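Local structure of maleate cis-trans isomerase (Pseudomonas putida, 4FQ5) at residues P134-A139 against L253-L258; A141-I146 against V169-H174; R147-K152 against G265-S270; G203-M208 against D214-S219. The protein probably catalyses the cis-trans isomerization of the C2-C3 double bond of maleate, yielding fumarate. The protein carries 1 engineered substitution. All blocks are in the same frame, centred on the assembly; numbering follows the deposited sequence.

How the contacts relate
From the N terminus, 134-139 opens contact 1, and the helix 138-149 supplies 141-146 to contact 2 and 147-152 to contact 3. Contact 2 closes first, at helix 162-174. Contact 4 then closes the short loop from helix 201-206 to strand 215-217, packing one on the other. Contact 1 closes next, tying edge strand 135-137 to the end of helix 244-255, and contact 3 last, at the loop 265-270. Contacts 2 and 4 nest inside contact 1, and contact 4 also inside contact 3; contact 3 crosses contacts 1 and 2. Contacts 2 and 3 thus tie helix 138-149, which follows the first sheet and leads into the second, to helix 162-174 and loop 265-270.

Contact 1 (P134-A139 against L253-L258); sequences PIITSA and LTALDL
Leu253 O receives Leu258 N at 3.0 Å and, more weakly, Leu256 N, and so finishes the helix whose last turn sets Ala255 against Pro134 and Ile136. Asp257 N, at 3.0 Å from Thr254 O, completes the Schellman motif, with Asp257 at positive phi as its C-prime residue. The contact itself is apolar and small. The methyl of Ala255 points at the other segment and meets two groups: Ile136 CD1 lies 3.7 Å from Ala255 CB, and Pro134 CB lies 4.1 Å from Ala255 CB. Ile136 reaches it through a bent chain, chi2 84°, which turns CD1 out of the strand toward the helix end. Alanine suits this place because a single methyl lets the helix end come close to the strand, while the rigid ring of proline gives a compact apolar surface just before the strand begins. At the end of the strand Thr137 is the N-cap of helix 138-149, its OG1 bonded to Gly140 N. Strand 135-137, at the edge of the first parallel sheet within the chain, pairs through its backbone with strand 98-101, and helix 244-255, which follows the last strand of the second sheet, packs beside that edge.

Contact 2 (A141-I146 against V169-H174); sequences ALIDGI and VDYIRH
Ile143 sets its CD1 methyl at the CD2-CE2 edge of the Tyr171 ring, near the ring plane, with Ile143 CD1 4.1 Å from Tyr171 CE2. The two side chains cross at about a right angle. Tyr171 swings its ring to this position with CG anti to N (chi1 -162°), and the hydroxyl at the far end is hydrogen-bonded to His115 ND1; the ring is therefore held at its polar end while its apolar edge packs. Next to this pair, Leu142 CD2 comes within 4.5 Å of Ile172 CD1, a looser methyl-to-methyl approach. The four side chains join two successive helices of the chain: 162-174 is the crossover helix of a beta-alpha-beta unit joining the neighbouring parallel strands 153-158 and 178-184, and the helix 138-149 leads into strand 153-158, as in a Rossmann-like domain. The aliphatic side chains of Leu142, Ile143 and Ile172 suit such an interface, since they fill it without polar groups to satisfy; the one polar end, Tyr171 OH, is taken by His115. Ile172 also packs on Val179 of strand 178-184, and Ile146 on Ile177 in the loop before it. Leu142 additionally touches Leu104, which lines the maleate pocket, and its side chain lies about 9 Å from the bound maleate; Ile143 and Tyr171 both rest on Met108.

Contact 3 (R147-K152 against G265-S270); sequences RALGAK and GGTLLS
Leu149, in the last turn of helix 138-149, pushes its CD1 methyl onto Leu268 just before the helix ends in a Schellman motif at Gly150. Leu149 CD1 is 4.0 Å from Leu268 CA and 4.1 Å from Leu268 CD2; the methyl thus reaches both the backbone and a branch of Leu268, and the two side chains cross at about a right angle. The same methyl touches Thr267 CG2, which lies 4.2 Å from Leu149 CD1. Leucine suits both places: a forked apolar end on each side lets helix and loop interlock with no polar group between them. Behind this first shell, Ile242 of strand 241-243 packs against both leucines, and Trp250 of helix 244-255 supports Leu268. Two bonds run back into the last helical turn around Gly150: Gly150 N to Arg147 O at 2.8 Å and, probably, Ala151 N to Ile146 O. Glycine accepts the positive phi here without a side chain. Thr267 turns its methyl toward Leu149 with CG2 trans to N and OG1 beside N, hydrogen-bonded to Glu234. The loop also reaches the second subunit, where Thr267 packs on Ala235 of that chain and Ser270 O bonds to its Thr231. Within the loop, Thr267 O takes two donors, Ser270 N at 2.9 Å and, in the carbonyl plane with a C=O...donor angle of 154°, Ser270 OG at 2.8 Å.

Contact 4 (G203-M208 against D214-S219); sequences GIIASM and DAIVIS
Ile205 drives its CD1 methyl between Ile216 and Ile218, and this is the tight part of the contact: Ile205 CD1 is 3.6 Å from Ile218 CG1 and 3.9 Å from Ile216 CG2. The side chain of Ile205 is extended, chi2 169°, which carries CD1 away from the helix and down to the strand. It crosses Ile218 at about a right angle. Ile218 presents CG1 to the methyl because that branch stands opposite its backbone N, chi1 -169°, where the chain turns a corner. Three beta-branched isoleucines suit the place, all of them buried and apolar, and Val233 of helix 230-237 closes over Ile205 and Ile218 as well. The other side of the short helix is quite different. Gly203, Ala206 and Ser207 face solvent and take no part in the packing; there the chain leaves the helix at Ser207, whose N bonds to Gly203 O at 3.2 Å and whose OG lies close to the carbonyl oxygens of both Gly203 and Ile204. Beyond the turn Met208 heads back inward to Ala155 and Val157. Ile205 also touches Val157 of strand 153-158, so the helix lies over two adjacent strands. This is the helical layer of a Rossmann-like parallel sheet, where helix 201-206 leads into strand 215-217; beyond the corner at Ile218 the chain continues to the engineered Ala221 in the maleate pocket.

Contact 1 (P134-A139 against L253-L258)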
loop_
_atom_site.group_PDB
_atom_site.type_symbol
_atom_site.label_atom_id
_atom_site.label_comp_id
_atom_site.label_asym_id
_atom_site.label_seq_id
_atom_site.Cartn_x
_atom_site.Cartn_y
_atom_site.Cartn_z
ATOM N N PRO A 134 -21.300 13.329 11.730
ATOM C CA PRO A 134 -21.878 13.631 10.415
ATOM C C PRO A 134 -22.408 12.360 9.754
ATOM O O PRO A 134 -21.735 11.318 9.750
ATOM C CB PRO A 134 -20.712 14.239 9.619
ATOM C CG PRO A 134 -19.489 14.045 10.457
ATOM C CD PRO A 134 -19.929 13.851 11.875
ATOM N N ILE A 135 -23.625 12.457 9.234
ATOM C CA ILE A 135 -24.330 11.335 8.639
ATOM C C ILE A 135 -24.427 11.577 7.140
ATOM O O ILE A 135 -24.785 12.674 6.707
ATOM C CB ILE A 135 -25.758 11.186 9.224
ATOM C CG1 ILE A 135 -25.727 11.120 10.766
ATOM C CG2 ILE A 135 -26.486 9.995 8.605
ATOM C CD1 ILE A 135 -25.197 9.825 11.359
ATOM N N ILE A 136 -24.073 10.564 6.359
ATOM C CA ILE A 136 -24.223 10.606 4.907
ATOM C C ILE A 136 -25.124 9.438 4.527
ATOM O O ILE A 136 -24.993 8.348 5.078
ATOM C CB ILE A 136 -22.852 10.524 4.170
ATOM C CG1 ILE A 136 -22.132 11.879 4.199
ATOM C CG2 ILE A 136 -23.029 10.194 2.693
ATOM C CD1 ILE A 136 -21.327 12.158 5.446
ATOM N N THR A 137 -26.075 9.680 3.634
ATOM C CA THR A 137 -26.762 8.585 2.963
ATOM C C THR A 137 -26.286 8.561 1.513
ATOM O O THR A 137 -25.992 9.612 0.944
ATOM C CB THR A 137 -28.304 8.713 3.013
ATOM O OG1 THR A 137 -28.727 9.809 2.196
ATOM C CG2 THR A 137 -28.796 8.919 4.457
ATOM N N SER A 138 -26.201 7.363 0.940
ATOM C CA SER A 138 -25.887 7.169 -0.482
ATOM C C SER A 138 -26.805 7.978 -1.385
ATOM O O SER A 138 -26.358 8.568 -2.374
ATOM C CB SER A 138 -26.057 5.702 -0.850
ATOM O OG SER A 138 -25.059 4.934 -0.219
ATOM N N ALA A 139 -28.092 7.971 -1.047
ATOM C CA ALA A 139 -29.107 8.675 -1.822
ATOM C C ALA A 139 -28.818 10.166 -1.857
ATOM O O ALA A 139 -28.779 10.764 -2.932
ATOM C CB ALA A 139 -30.498 8.404 -1.265
ATOM N N LEU A 253 -15.769 12.493 2.725
ATOM C CA LEU A 253 -14.580 13.348 2.706
ATOM C C LEU A 253 -14.939 14.827 2.904
ATOM O O LEU A 253 -14.324 15.516 3.727
ATOM C CB LEU A 253 -13.808 13.157 1.399
ATOM C CG LEU A 253 -12.543 12.288 1.271
ATOM C CD1 LEU A 253 -12.191 11.415 2.471
ATOM C CD2 LEU A 253 -12.605 11.480 -0.021
ATOM N N THR A 254 -15.943 15.306 2.170
ATOM C CA THR A 254 -16.352 16.710 2.282
ATOM C C THR A 254 -16.894 17.026 3.683
ATOM O O THR A 254 -16.651 18.113 4.218
ATOM C CB THR A 254 -17.389 17.120 1.214
ATOM O OG1 THR A 254 -18.566 16.322 1.355
ATOM C CG2 THR A 254 -16.832 16.940 -0.184
ATOM N N ALA A 255 -17.606 16.068 4.281
ATOM C CA ALA A 255 -18.171 16.263 5.618
ATOM C C ALA A 255 -17.069 16.360 6.669
ATOM O O ALA A 255 -17.274 16.932 7.734
ATOM C CB ALA A 255 -19.144 15.141 5.959
ATOM N N LEU A 256 -15.902 15.799 6.355
ATOM C CA LEU A 256 -14.754 15.837 7.251
ATOM C C LEU A 256 -13.781 16.951 6.898
ATOM O O LEU A 256 -12.670 16.989 7.427
ATOM C CB LEU A 256 -14.020 14.498 7.236
ATOM C CG LEU A 256 -14.790 13.320 7.830
ATOM C CD1 LEU A 256 -14.099 12.022 7.464
ATOM C CD2 LEU A 256 -14.961 13.466 9.342
ATOM N N ASP A 257 -14.205 17.846 6.008
ATOM C CA ASP A 257 -13.384 18.975 5.556
ATOM C C ASP A 257 -12.042 18.529 4.946
ATOM O O ASP A 257 -11.011 19.181 5.132
ATOM C CB ASP A 257 -13.170 19.960 6.717
ATOM C CG ASP A 257 -12.823 21.354 6.249
ATOM O OD1 ASP A 257 -13.350 21.795 5.200
ATOM O OD2 ASP A 257 -12.021 22.020 6.944
ATOM N N LEU A 258 -12.062 17.412 4.222
ATOM C CA LEU A 258 -10.851 16.878 3.600
ATOM C C LEU A 258 -10.904 16.991 2.079
ATOM O O LEU A 258 -11.980 16.855 1.492
ATOM C CB LEU A 258 -10.645 15.414 4.004
ATOM C CG LEU A 258 -10.465 15.088 5.488
ATOM C CD1 LEU A 258 -10.619 13.587 5.705
ATOM C CD2 LEU A 258 -9.121 15.588 6.004
#

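Contact 2 (A141-I146 against V169-H174)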
loop_
_atom_site.group_PDB
_atom_site.type_symbol
_atom_site.label_atom_id
_atom_site.label_comp_id
_atom_site.label_asym_id
_atom_site.label_seq_id
_atom_site.Cartn_x
_atom_site.Cartn_y
_atom_site.Cartn_z
ATOM N N ALA A 141 -25.976 11.671 -0.993
ATOM C CA ALA A 141 -24.644 11.863 -1.554
ATOM C C ALA A 141 -24.704 11.933 -3.073
ATOM O O ALA A 141 -24.073 12.800 -3.677
ATOM C CB ALA A 141 -23.713 10.742 -1.108
ATOM N N LEU A 142 -25.472 11.025 -3.681
ATOM C CA LEU A 142 -25.634 11.002 -5.130
ATOM C C LEU A 142 -26.208 12.321 -5.636
ATOM O O LEU A 142 -25.666 12.915 -6.575
ATOM C CB LEU A 142 -26.493 9.817 -5.598
ATOM C CG LEU A 142 -26.493 9.599 -7.122
ATOM C CD1 LEU A 142 -25.191 8.946 -7.576
ATOM C CD2 LEU A 142 -27.686 8.767 -7.582
ATOM N N ILE A 143 -27.291 12.780 -5.007
ATOM C CA ILE A 143 -27.898 14.062 -5.368
ATOM C C ILE A 143 -26.912 15.217 -5.177
ATOM O O ILE A 143 -26.739 16.039 -6.082
ATOM C CB ILE A 143 -29.233 14.318 -4.627
ATOM C CG1 ILE A 143 -30.360 13.518 -5.282
ATOM C CG2 ILE A 143 -29.623 15.788 -4.664
ATOM C CD1 ILE A 143 -30.799 12.319 -4.483
ATOM N N ASP A 144 -26.258 15.266 -4.017
ATOM C CA ASP A 144 -25.267 16.311 -3.745
ATOM C C ASP A 144 -24.079 16.262 -4.713
ATOM O O ASP A 144 -23.585 17.304 -5.140
ATOM C CB ASP A 144 -24.787 16.260 -2.285
ATOM C CG ASP A 144 -25.893 16.610 -1.294
ATOM O OD1 ASP A 144 -26.915 17.181 -1.725
ATOM O OD2 ASP A 144 -25.746 16.307 -0.089
ATOM N N GLY A 145 -23.637 15.053 -5.056
ATOM C CA GLY A 145 -22.531 14.870 -5.999
ATOM C C GLY A 145 -22.887 15.338 -7.398
ATOM O O GLY A 145 -22.071 15.968 -8.082
ATOM N N ILE A 146 -24.107 15.029 -7.829
ATOM C CA ILE A 146 -24.602 15.497 -9.125
ATOM C C ILE A 146 -24.649 17.030 -9.155
ATOM O O ILE A 146 -24.185 17.645 -10.117
ATOM C CB ILE A 146 -25.976 14.878 -9.483
ATOM C CG1 ILE A 146 -25.809 13.395 -9.818
ATOM C CG2 ILE A 146 -26.628 15.627 -10.650
ATOM C CD1 ILE A 146 -27.088 12.587 -9.820
ATOM N N VAL A 169 -35.551 6.982 -10.258
ATOM C CA VAL A 169 -35.578 8.003 -11.308
ATOM C C VAL A 169 -36.530 9.147 -10.935
ATOM O O VAL A 169 -36.172 10.318 -11.066
ATOM C CB VAL A 169 -35.925 7.383 -12.680
ATOM C CG1 VAL A 169 -36.295 8.456 -13.695
ATOM C CG2 VAL A 169 -34.753 6.552 -13.188
ATOM N N ASP A 170 -37.716 8.804 -10.430
ATOM C CA ASP A 170 -38.678 9.816 -9.980
ATOM C C ASP A 170 -38.169 10.629 -8.783
ATOM O O ASP A 170 -38.429 11.831 -8.696
ATOM C CB ASP A 170 -40.037 9.185 -9.668
ATOM C CG ASP A 170 -40.791 8.756 -10.922
ATOM O OD1 ASP A 170 -40.311 9.010 -12.057
ATOM O OD2 ASP A 170 -41.880 8.157 -10.774
ATOM N N TYR A 171 -37.431 9.976 -7.882
ATOM C CA TYR A 171 -36.813 10.661 -6.739
ATOM C C TYR A 171 -35.795 11.700 -7.218
ATOM O O TYR A 171 -35.775 12.845 -6.736
ATOM C CB TYR A 171 -36.147 9.640 -5.800
ATOM C CG TYR A 171 -35.846 10.151 -4.401
ATOM C CD1 TYR A 171 -36.658 9.798 -3.322
ATOM C CD2 TYR A 171 -34.739 10.969 -4.155
ATOM C CE1 TYR A 171 -36.384 10.252 -2.041
ATOM C CE2 TYR A 171 -34.456 11.433 -2.880
ATOM C CZ TYR A 171 -35.279 11.071 -1.828
ATOM O OH TYR A 171 -34.999 11.534 -0.569
ATOM N N ILE A 172 -34.960 11.299 -8.173
ATOM C CA ILE A 172 -33.932 12.174 -8.736
ATOM C C ILE A 172 -34.570 13.360 -9.471
ATOM O O ILE A 172 -34.160 14.513 -9.291
ATOM C CB ILE A 172 -32.978 11.387 -9.668
ATOM C CG1 ILE A 172 -32.191 10.339 -8.862
ATOM C CG2 ILE A 172 -32.018 12.331 -10.373
ATOM C CD1 ILE A 172 -31.610 9.218 -9.696
ATOM N N ARG A 173 -35.584 13.067 -10.282
ATOM C CA ARG A 173 -36.347 14.101 -10.973
ATOM C C ARG A 173 -36.981 15.079 -9.984
ATOM O O ARG A 173 -36.940 16.290 -10.196
ATOM C CB ARG A 173 -37.405 13.472 -11.890
ATOM C CG ARG A 173 -36.821 12.792 -13.119
ATOM C CD ARG A 173 -37.896 12.144 -13.985
ATOM N NE ARG A 173 -37.346 11.711 -15.273
ATOM C CZ ARG A 173 -37.793 10.673 -15.980
ATOM N NH1 ARG A 173 -38.804 9.940 -15.538
ATOM N NH2 ARG A 173 -37.218 10.359 -17.132
ATOM N N HIS A 174 -37.536 14.549 -8.892
ATOM C CA HIS A 174 -38.140 15.375 -7.843
ATOM C C HIS A 174 -37.133 16.298 -7.214
ATOM O O HIS A 174 -37.467 17.417 -6.801
ATOM C CB HIS A 174 -38.795 14.502 -6.774
ATOM C CG HIS A 174 -39.563 15.285 -5.735
ATOM N ND1 HIS A 174 -39.066 15.547 -4.509
ATOM C CD2 HIS A 174 -40.819 15.886 -5.787
ATOM C CE1 HIS A 174 -39.964 16.268 -3.806
ATOM N NE2 HIS A 174 -41.036 16.473 -4.589
#

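Contact 3 (R147-K152 against G265-S270)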
loop_
_atom_site.group_PDB
_atom_site.type_symbol
_atom_site.label_atom_id
_atom_site.label_comp_id
_atom_site.label_asym_id
_atom_site.label_seq_id
_atom_site.Cartn_x
_atom_site.Cartn_y
_atom_site.Cartn_z
ATOM N N ARG A 147 -25.190 17.639 -8.101
ATOM C CA ARG A 147 -25.225 19.100 -8.000
ATOM C C ARG A 147 -23.814 19.702 -7.974
ATOM O O ARG A 147 -23.564 20.710 -8.625
ATOM C CB ARG A 147 -26.039 19.564 -6.784
ATOM C CG ARG A 147 -27.543 19.378 -6.932
ATOM C CD ARG A 147 -28.267 19.590 -5.609
ATOM N NE ARG A 147 -29.701 19.314 -5.722
ATOM C CZ ARG A 147 -30.510 19.055 -4.694
ATOM N NH1 ARG A 147 -30.033 19.018 -3.458
ATOM N NH2 ARG A 147 -31.800 18.814 -4.901
ATOM N N ALA A 148 -22.897 19.073 -7.239
ATOM C CA ALA A 148 -21.499 19.534 -7.167
ATOM C C ALA A 148 -20.841 19.542 -8.542
ATOM O O ALA A 148 -20.063 20.438 -8.866
ATOM C CB ALA A 148 -20.697 18.669 -6.204
ATOM N N LEU A 149 -21.164 18.535 -9.347
ATOM C CA LEU A 149 -20.714 18.472 -10.733
ATOM C C LEU A 149 -21.353 19.555 -11.605
ATOM O O LEU A 149 -20.858 19.857 -12.696
ATOM C CB LEU A 149 -21.020 17.091 -11.312
ATOM C CG LEU A 149 -19.952 15.990 -11.418
ATOM C CD1 LEU A 149 -18.646 16.275 -10.687
ATOM C CD2 LEU A 149 -20.554 14.667 -10.988
ATOM N N GLY A 150 -22.453 20.136 -11.126
ATOM C CA GLY A 150 -23.225 21.093 -11.920
ATOM C C GLY A 150 -24.003 20.407 -13.030
ATOM O O GLY A 150 -24.476 21.059 -13.958
ATOM N N ALA A 151 -24.135 19.085 -12.929
ATOM C CA ALA A 151 -24.872 18.297 -13.906
ATOM C C ALA A 151 -26.381 18.512 -13.743
ATOM O O ALA A 151 -26.906 18.464 -12.633
ATOM C CB ALA A 151 -24.513 16.823 -13.778
ATOM N N LYS A 152 -27.061 18.770 -14.856
ATOM C CA LYS A 152 -28.492 19.075 -14.852
ATOM C C LYS A 152 -29.328 17.895 -15.327
ATOM O O LYS A 152 -30.511 17.771 -14.989
ATOM C CB LYS A 152 -28.773 20.287 -15.743
ATOM C CG LYS A 152 -29.166 21.536 -14.984
ATOM C CD LYS A 152 -27.972 22.287 -14.423
ATOM C CE LYS A 152 -28.413 23.156 -13.257
ATOM N NZ LYS A 152 -27.572 24.376 -13.103
ATOM N N GLY A 265 -11.128 7.360 -9.036
ATOM C CA GLY A 265 -12.485 7.596 -8.527
ATOM C C GLY A 265 -13.368 8.433 -9.443
ATOM O O GLY A 265 -14.479 8.825 -9.059
ATOM N N GLY A 266 -12.874 8.706 -10.650
ATOM C CA GLY A 266 -13.621 9.470 -11.650
ATOM C C GLY A 266 -13.646 10.957 -11.378
ATOM O O GLY A 266 -13.013 11.444 -10.437
ATOM N N THR A 267 -14.405 11.680 -12.197
ATOM C CA THR A 267 -14.448 13.141 -12.177
ATOM C C THR A 267 -14.785 13.752 -10.807
ATOM O O THR A 267 -14.132 14.704 -10.375
ATOM C CB THR A 267 -15.422 13.652 -13.267
ATOM O OG1 THR A 267 -14.945 13.227 -14.548
ATOM C CG2 THR A 267 -15.542 15.162 -13.256
ATOM N N LEU A 268 -15.786 13.200 -10.122
ATOM C CA LEU A 268 -16.225 13.751 -8.828
ATOM C C LEU A 268 -15.078 13.736 -7.822
ATOM O O LEU A 268 -14.967 14.622 -6.968
ATOM C CB LEU A 268 -17.390 12.933 -8.262
ATOM C CG LEU A 268 -18.543 13.598 -7.491
ATOM C CD1 LEU A 268 -19.155 12.629 -6.487
ATOM C CD2 LEU A 268 -18.190 14.917 -6.823
ATOM N N LEU A 269 -14.226 12.724 -7.938
ATOM C CA LEU A 269 -13.073 12.560 -7.052
ATOM C C LEU A 269 -11.760 12.997 -7.713
ATOM O O LEU A 269 -10.672 12.549 -7.333
ATOM C CB LEU A 269 -12.999 11.110 -6.589
ATOM C CG LEU A 269 -13.510 10.714 -5.189
ATOM C CD1 LEU A 269 -14.199 11.812 -4.384
ATOM C CD2 LEU A 269 -14.339 9.434 -5.266
ATOM N N SER A 270 -11.872 13.887 -8.694
ATOM C CA SER A 270 -10.711 14.402 -9.418
ATOM C C SER A 270 -9.856 15.315 -8.544
ATOM O O SER A 270 -8.672 15.527 -8.825
ATOM C CB SER A 270 -11.165 15.180 -10.652
ATOM O OG SER A 270 -11.857 16.357 -10.268
#

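Contact 4 (G203-M208 against D214-S219)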
loop_
_atom_site.group_PDB
_atom_site.type_symbol
_atom_site.label_atom_id
_atom_site.label_comp_id
_atom_site.label_asym_id
_atom_site.label_seq_id
_atom_site.Cartn_x
_atom_site.Cartn_y
_atom_site.Cartn_z
ATOM N N GLY A 203 -20.430 -1.666 -22.146
ATOM C CA GLY A 203 -21.286 -2.006 -23.284
ATOM C C GLY A 203 -22.738 -1.616 -23.064
ATOM O O GLY A 203 -23.428 -1.218 -24.002
ATOM N N ILE A 204 -23.205 -1.743 -21.823
ATOM C CA ILE A 204 -24.544 -1.287 -21.444
ATOM C C ILE A 204 -24.654 0.223 -21.649
ATOM O O ILE A 204 -25.597 0.710 -22.281
ATOM C CB ILE A 204 -24.885 -1.695 -19.987
ATOM C CG1 ILE A 204 -25.158 -3.199 -19.921
ATOM C CG2 ILE A 204 -26.075 -0.902 -19.460
ATOM C CD1 ILE A 204 -25.057 -3.813 -18.536
ATOM N N ILE A 205 -23.668 0.957 -21.142
ATOM C CA ILE A 205 -23.650 2.414 -21.261
ATOM C C ILE A 205 -23.502 2.870 -22.724
ATOM O O ILE A 205 -24.108 3.868 -23.133
ATOM C CB ILE A 205 -22.588 3.037 -20.321
ATOM C CG1 ILE A 205 -23.067 2.909 -18.866
ATOM C CG2 ILE A 205 -22.321 4.496 -20.670
ATOM C CD1 ILE A 205 -22.028 3.234 -17.817
ATOM N N ALA A 206 -22.724 2.120 -23.505
ATOM C CA ALA A 206 -22.577 2.370 -24.943
ATOM C C ALA A 206 -23.910 2.264 -25.695
ATOM O O ALA A 206 -24.133 2.979 -26.670
ATOM C CB ALA A 206 -21.556 1.414 -25.547
ATOM N N SER A 207 -24.787 1.372 -25.237
ATOM C CA SER A 207 -26.097 1.183 -25.860
ATOM C C SER A 207 -27.185 2.066 -25.231
ATOM O O SER A 207 -28.379 1.797 -25.373
ATOM C CB SER A 207 -26.491 -0.295 -25.835
ATOM O OG SER A 207 -26.530 -0.787 -24.509
ATOM N N MET A 208 -26.754 3.113 -24.533
ATOM C CA MET A 208 -27.638 4.150 -24.020
ATOM C C MET A 208 -27.248 5.461 -24.674
ATOM O O MET A 208 -26.097 5.640 -25.073
ATOM C CB MET A 208 -27.483 4.304 -22.504
ATOM C CG MET A 208 -27.942 3.119 -21.676
ATOM S SD MET A 208 -27.484 3.293 -19.936
ATOM C CE MET A 208 -28.389 4.770 -19.478
ATOM N N ASP A 214 -25.330 15.189 -18.859
ATOM C CA ASP A 214 -24.186 15.882 -18.247
ATOM C C ASP A 214 -23.268 14.948 -17.450
ATOM O O ASP A 214 -22.059 15.170 -17.369
ATOM C CB ASP A 214 -24.650 17.034 -17.355
ATOM C CG ASP A 214 -25.310 18.163 -18.135
ATOM O OD1 ASP A 214 -25.024 18.326 -19.343
ATOM O OD2 ASP A 214 -26.112 18.900 -17.523
ATOM N N ALA A 215 -23.852 13.918 -16.847
ATOM C CA ALA A 215 -23.091 12.937 -16.086
ATOM C C ALA A 215 -23.768 11.581 -16.180
ATOM O O ALA A 215 -24.970 11.498 -16.436
ATOM C CB ALA A 215 -22.943 13.374 -14.630
ATOM N N ILE A 216 -22.985 10.524 -15.989
ATOM C CA ILE A 216 -23.481 9.160 -16.064
ATOM C C ILE A 216 -23.370 8.534 -14.682
ATOM O O ILE A 216 -22.297 8.560 -14.056
ATOM C CB ILE A 216 -22.696 8.324 -17.102
ATOM C CG1 ILE A 216 -22.891 8.895 -18.514
ATOM C CG2 ILE A 216 -23.121 6.861 -17.067
ATOM C CD1 ILE A 216 -21.809 8.500 -19.507
ATOM N N VAL A 217 -24.491 8.002 -14.200
ATOM C CA VAL A 217 -24.511 7.246 -12.960
ATOM C C VAL A 217 -24.375 5.786 -13.352
ATOM O O VAL A 217 -25.350 5.151 -13.773
ATOM C CB VAL A 217 -25.804 7.492 -12.146
ATOM C CG1 VAL A 217 -25.817 6.643 -10.881
ATOM C CG2 VAL A 217 -25.936 8.966 -11.790
ATOM N N ILE A 218 -23.151 5.272 -13.233
ATOM C CA ILE A 218 -22.816 3.913 -13.656
ATOM C C ILE A 218 -23.464 2.852 -12.758
ATOM O O ILE A 218 -23.699 1.727 -13.194
ATOM C CB ILE A 218 -21.276 3.710 -13.753
ATOM C CG1 ILE A 218 -20.932 2.386 -14.442
ATOM C CG2 ILE A 218 -20.609 3.816 -12.380
ATOM C CD1 ILE A 218 -19.517 2.315 -14.991
ATOM N N SER A 219 -23.729 3.217 -11.504
ATOM C CA SER A 219 -24.508 2.378 -10.596
ATOM C C SER A 219 -25.188 3.251 -9.557
ATOM O O SER A 219 -24.516 3.976 -8.809
ATOM C CB SER A 219 -23.635 1.328 -9.896
ATOM O OG SER A 219 -24.442 0.490 -9.075
#